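Local coordinates for taurocyamine kinase (Schistosoma mansoni, PDB 4WOD), which reversibly transfers a phosphate group between ATP and the guanidino compound taurocyamine, with magnesium as cofactor, at residues 489-494 with 510-515; 586-591 with 617-622. The protein carries 4 engineered substitutions. One frame throughout, in Å; residues are numbered along the deposited sequence.

Interaction 1. Residues 489-494 with 510-515; sequences RSVEGF and QVISGA. Engineered in segment 489-494: Gly493 (natural residue Asp).
Phe494 and Val491 meet Val511 and Ile512 through four apolar side chains, and no hydrogen bond crosses between the segments. From Phe494 CB, which packs 3.5 Å from CE1 of His587, the residue just ahead of strand 588-595, the side chain runs out toward the helix. Beyond CG, the ring turns its CD2 edge back to its own loop: Val491 O lies in the ring plane at that edge, while Val491 CG1 approaches CD2 to 3.8 Å. CE2, the next atom out, is 3.9 Å from the same methyl. At the tip, CZ reaches Val511 CG2 at 4.3 Å, the methyl coming obliquely to the ring. Lys507 and Leu508, one turn earlier on helix 502-517, also touch Phe494.

A type II beta turn over residues 491-494 brings Val491 and Phe494 to the same side of the loop. It is closed by a weak bond from Phe494 N to Val491 O (3.4 Å), and both end residues of the turn point their CB toward the helix. Gly493, an engineered replacement for aspartate, takes the positive phi (95°) of the third turn position. This loop leaves strand 480-489, a central strand of the eight-stranded antiparallel sheet in the phosphagen kinase catalytic domain, and the chain then returns as helix 502-517, which packs against this loop.

The second point of contact lies at a similar distance. Val491 CG2 faces the end of Ile512, 4.4 Å from CD1, with Ile512 CG1 at practically the same distance. Ile512 reaches it because CG1 stands anti to the carbonyl carbon (chi1 -70°) and the chain then runs extended (chi2 175°), carrying CD1 off the helix flank. There CD1 also packs 3.5 Å from CG of Met588 on strand 588-595.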
# COMPACT_ATOMS: atom_id res chain seq x y z
N ARG A 489 -11.95 23.82 6.67
CA ARG A 489 -13.00 24.44 5.83
C ARG A 489 -13.22 23.63 4.56
O ARG A 489 -12.29 23.04 4.00
CB ARG A 489 -12.65 25.90 5.45
CG ARG A 489 -12.69 26.93 6.60
CD ARG A 489 -14.14 27.24 7.08
NE ARG A 489 -14.21 28.26 8.14
CZ ARG A 489 -14.10 28.03 9.45
NH1 ARG A 489 -13.91 26.81 9.91
NH2 ARG A 489 -14.18 29.05 10.31
N SER A 490 -14.48 23.58 4.14
CA SER A 490 -14.89 23.02 2.88
C SER A 490 -15.37 24.16 2.01
O SER A 490 -15.93 25.14 2.51
CB SER A 490 -16.02 21.99 3.07
OG SER A 490 -15.63 20.93 3.92
N VAL A 491 -15.17 24.01 0.70
CA VAL A 491 -15.58 25.01 -0.26
C VAL A 491 -16.88 24.55 -0.90
O VAL A 491 -16.97 23.42 -1.42
CB VAL A 491 -14.50 25.24 -1.34
CG1 VAL A 491 -15.00 26.23 -2.43
CG2 VAL A 491 -13.17 25.72 -0.70
N GLU A 492 -17.88 25.42 -0.88
CA GLU A 492 -19.17 25.11 -1.51
C GLU A 492 -19.04 24.71 -2.97
O GLU A 492 -18.26 25.30 -3.72
CB GLU A 492 -20.12 26.30 -1.44
CG GLU A 492 -20.93 26.38 -0.15
CD GLU A 492 -21.99 27.47 -0.22
OE1 GLU A 492 -22.28 27.94 -1.34
OE2 GLU A 492 -22.52 27.85 0.85
N GLY A 493 -19.79 23.69 -3.38
CA GLY A 493 -19.79 23.28 -4.77
C GLY A 493 -18.86 22.14 -5.13
O GLY A 493 -18.96 21.61 -6.24
N PHE A 494 -17.96 21.76 -4.23
CA PHE A 494 -17.01 20.68 -4.51
C PHE A 494 -17.24 19.42 -3.69
O PHE A 494 -17.48 19.47 -2.48
CB PHE A 494 -15.57 21.17 -4.25
CG PHE A 494 -15.11 22.20 -5.24
CD1 PHE A 494 -14.49 21.81 -6.43
CD2 PHE A 494 -15.35 23.54 -5.02
CE1 PHE A 494 -14.09 22.76 -7.35
CE2 PHE A 494 -14.95 24.49 -5.93
CZ PHE A 494 -14.32 24.10 -7.10
N GLN A 510 -7.12 25.72 -8.17
CA GLN A 510 -7.11 27.03 -8.83
C GLN A 510 -7.88 28.08 -8.02
O GLN A 510 -7.41 29.23 -7.88
CB GLN A 510 -7.70 26.93 -10.25
CG GLN A 510 -6.83 26.13 -11.21
CD GLN A 510 -7.54 25.77 -12.51
OE1 GLN A 510 -8.74 26.02 -12.68
NE2 GLN A 510 -6.79 25.19 -13.44
N VAL A 511 -9.04 27.70 -7.50
CA VAL A 511 -9.83 28.58 -6.62
C VAL A 511 -9.03 28.97 -5.39
O VAL A 511 -8.86 30.17 -5.10
CB VAL A 511 -11.17 27.90 -6.16
CG1 VAL A 511 -11.80 28.65 -4.96
CG2 VAL A 511 -12.15 27.77 -7.31
N ILE A 512 -8.53 27.98 -4.67
CA ILE A 512 -7.87 28.21 -3.38
C ILE A 512 -6.51 28.90 -3.54
O ILE A 512 -6.21 29.86 -2.80
CB ILE A 512 -7.68 26.87 -2.60
CG1 ILE A 512 -9.03 26.34 -2.11
CG2 ILE A 512 -6.75 27.06 -1.43
CD1 ILE A 512 -8.94 24.98 -1.44
N SER A 513 -5.68 28.43 -4.48
CA SER A 513 -4.32 29.00 -4.61
C SER A 513 -4.41 30.45 -5.10
O SER A 513 -3.63 31.31 -4.66
CB SER A 513 -3.43 28.18 -5.55
OG SER A 513 -3.91 28.21 -6.89
N GLY A 514 -5.36 30.72 -5.98
CA GLY A 514 -5.65 32.09 -6.39
C GLY A 514 -5.89 33.01 -5.21
O GLY A 514 -5.33 34.11 -5.16
N ALA A 515 -6.71 32.58 -4.25
CA ALA A 515 -6.93 33.37 -3.04
C ALA A 515 -5.65 33.48 -2.21
O ALA A 515 -5.30 34.56 -1.73
CB ALA A 515 -8.06 32.76 -2.19

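Interaction 2. Residues 586-591 with 617-622; sequences DHMRII and MKFAHS
Met588 sets its CG anti to the carbonyl carbon, runs straight through chi2 (178°) and then bends at chi3 (-72°), which turns its terminal methyl CE toward Phe619 and Met617. In Met617, CG stands between the backbone N and the carbonyl carbon (chi1 66°), which carries SD toward Met588; the bend beyond it leaves Met617 CE 5.1 Å from Met588 CE, farther than SD. A single atom, Met588 CE, therefore makes both contacts: it lies 3.6 Å from Phe619 CE1 and 4.0 Å from Met617 SD. The methyl comes to the phenyl ring obliquely, and the two side chains cross at about a right angle. A methyl, a thioether sulfur and an aromatic carbon meet here with no hydrogen bond between the segments, so the chemistry is apolar packing.

Phe619 starts from a CB that does not face the strand, yet its ring reaches across to the methyl. Met588 begins strand 588-595 of the catalytic-domain sheet, next to Arg589, predicted to bind ATP. The cluster lies where the start of that strand meets two helices: Met588 touches both, through Ile512 of helix 502-517 and Ile613 of helix 599-614, Phe619 touches Ile610 of the latter, and Met617 rests on Val511 and Ala515 of the former.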
# COMPACT_ATOMS: atom_id res chain seq x y z
N ASP A 586 -9.60 17.68 4.37
CA ASP A 586 -10.58 18.71 4.08
C ASP A 586 -10.00 19.55 2.96
O ASP A 586 -8.77 19.54 2.74
CB ASP A 586 -10.86 19.58 5.31
CG ASP A 586 -11.75 18.88 6.33
OD1 ASP A 586 -12.79 18.31 5.93
OD2 ASP A 586 -11.42 18.91 7.53
N HIS A 587 -10.87 20.30 2.27
CA HIS A 587 -10.42 21.17 1.20
C HIS A 587 -9.31 22.08 1.71
O HIS A 587 -8.35 22.34 0.99
CB HIS A 587 -11.57 22.02 0.64
CG HIS A 587 -12.59 21.21 -0.10
ND1 HIS A 587 -13.90 21.62 -0.25
CD2 HIS A 587 -12.50 20.01 -0.71
CE1 HIS A 587 -14.57 20.70 -0.92
NE2 HIS A 587 -13.74 19.72 -1.23
N MET A 588 -9.45 22.54 2.94
CA MET A 588 -8.39 23.33 3.59
C MET A 588 -8.26 23.04 5.07
O MET A 588 -9.25 22.81 5.77
CB MET A 588 -8.65 24.83 3.42
CG MET A 588 -8.47 25.38 2.04
SD MET A 588 -8.88 27.16 2.11
CE MET A 588 -10.65 27.12 2.32
N ARG A 589 -7.02 23.07 5.55
CA ARG A 589 -6.76 23.18 6.98
C ARG A 589 -6.01 24.51 7.07
O ARG A 589 -4.98 24.67 6.44
CB ARG A 589 -5.94 21.99 7.52
CG ARG A 589 -5.67 22.06 9.03
CD ARG A 589 -5.09 20.76 9.67
NE ARG A 589 -4.41 19.87 8.72
CZ ARG A 589 -3.10 19.60 8.74
NH1 ARG A 589 -2.31 20.16 9.65
NH2 ARG A 589 -2.57 18.78 7.84
N ILE A 590 -6.59 25.48 7.78
CA ILE A 590 -5.99 26.80 7.92
C ILE A 590 -5.40 26.94 9.32
O ILE A 590 -6.09 26.75 10.31
CB ILE A 590 -7.02 27.93 7.67
CG1 ILE A 590 -7.71 27.74 6.32
CG2 ILE A 590 -6.35 29.33 7.76
CD1 ILE A 590 -8.92 28.65 6.13
N ILE A 591 -4.11 27.27 9.39
CA ILE A 591 -3.33 27.11 10.62
C ILE A 591 -2.60 28.38 11.01
O ILE A 591 -1.95 28.99 10.18
CB ILE A 591 -2.27 25.98 10.47
CG1 ILE A 591 -2.93 24.65 10.10
CG2 ILE A 591 -1.42 25.81 11.73
CD1 ILE A 591 -2.06 23.81 9.17
N MET A 617 -14.31 32.77 -1.81
CA MET A 617 -15.09 31.54 -1.92
C MET A 617 -16.07 31.39 -0.76
O MET A 617 -15.84 31.93 0.32
CB MET A 617 -14.15 30.34 -1.98
CG MET A 617 -13.37 30.14 -0.69
SD MET A 617 -11.87 29.18 -0.86
CE MET A 617 -10.78 30.42 -1.60
N LYS A 618 -17.14 30.64 -0.98
CA LYS A 618 -18.13 30.36 0.05
C LYS A 618 -17.74 29.07 0.80
O LYS A 618 -17.52 28.05 0.16
CB LYS A 618 -19.53 30.22 -0.57
CG LYS A 618 -19.97 31.41 -1.42
CD LYS A 618 -21.46 31.39 -1.72
CE LYS A 618 -21.92 32.71 -2.34
NZ LYS A 618 -23.37 32.69 -2.70
N PHE A 619 -17.65 29.14 2.13
CA PHE A 619 -17.36 27.95 2.94
C PHE A 619 -18.64 27.14 3.15
O PHE A 619 -19.67 27.71 3.49
CB PHE A 619 -16.79 28.31 4.31
CG PHE A 619 -15.46 29.01 4.24
CD1 PHE A 619 -14.54 28.68 3.25
CD2 PHE A 619 -15.15 30.02 5.13
CE1 PHE A 619 -13.32 29.34 3.17
CE2 PHE A 619 -13.92 30.68 5.06
CZ PHE A 619 -13.02 30.33 4.08
N ALA A 620 -18.59 25.83 2.95
CA ALA A 620 -19.76 25.00 3.24
C ALA A 620 -20.21 25.14 4.72
O ALA A 620 -19.42 24.92 5.64
CB ALA A 620 -19.46 23.53 2.89
N HIS A 621 -21.46 25.53 4.96
CA HIS A 621 -21.93 25.77 6.32
C HIS A 621 -23.35 25.25 6.53
O HIS A 621 -24.18 25.32 5.62
CB HIS A 621 -21.87 27.27 6.65
CG HIS A 621 -22.20 27.60 8.08
ND1 HIS A 621 -23.50 27.81 8.52
CD2 HIS A 621 -21.40 27.81 9.16
CE1 HIS A 621 -23.48 28.09 9.81
NE2 HIS A 621 -22.22 28.10 10.22
N SER A 622 -23.65 24.75 7.73
CA SER A 622 -24.94 24.12 8.00
C SER A 622 -25.71 24.79 9.14
O SER A 622 -25.13 25.14 10.17
CB SER A 622 -24.74 22.64 8.32
OG SER A 622 -25.87 22.09 8.96

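Interactions 1 and 2 have centres only 8 Å apart and follow each other along the chain. Both are apolar, without a hydrogen bond between their paired segments, but interaction 2 is the more buried; interaction 1 runs from buried Val491 and Ile512 to partly exposed Phe494 and Val511. Helix 502-517 is a direct partner in interaction 1 and a neighbour of interaction 2, where helix 599-614 joins the packing. Polar bonding appears between the contacts instead: Ser490 O to Ala620 N and Glu492 N to Lys618 O, both 2.8 Å and probable hydrogen bonds, tie segment 489-494 to segment 617-622. Val491 N with His587 ND1, and Arg489 with Met588 through backbone, join it to segment 586-591 too.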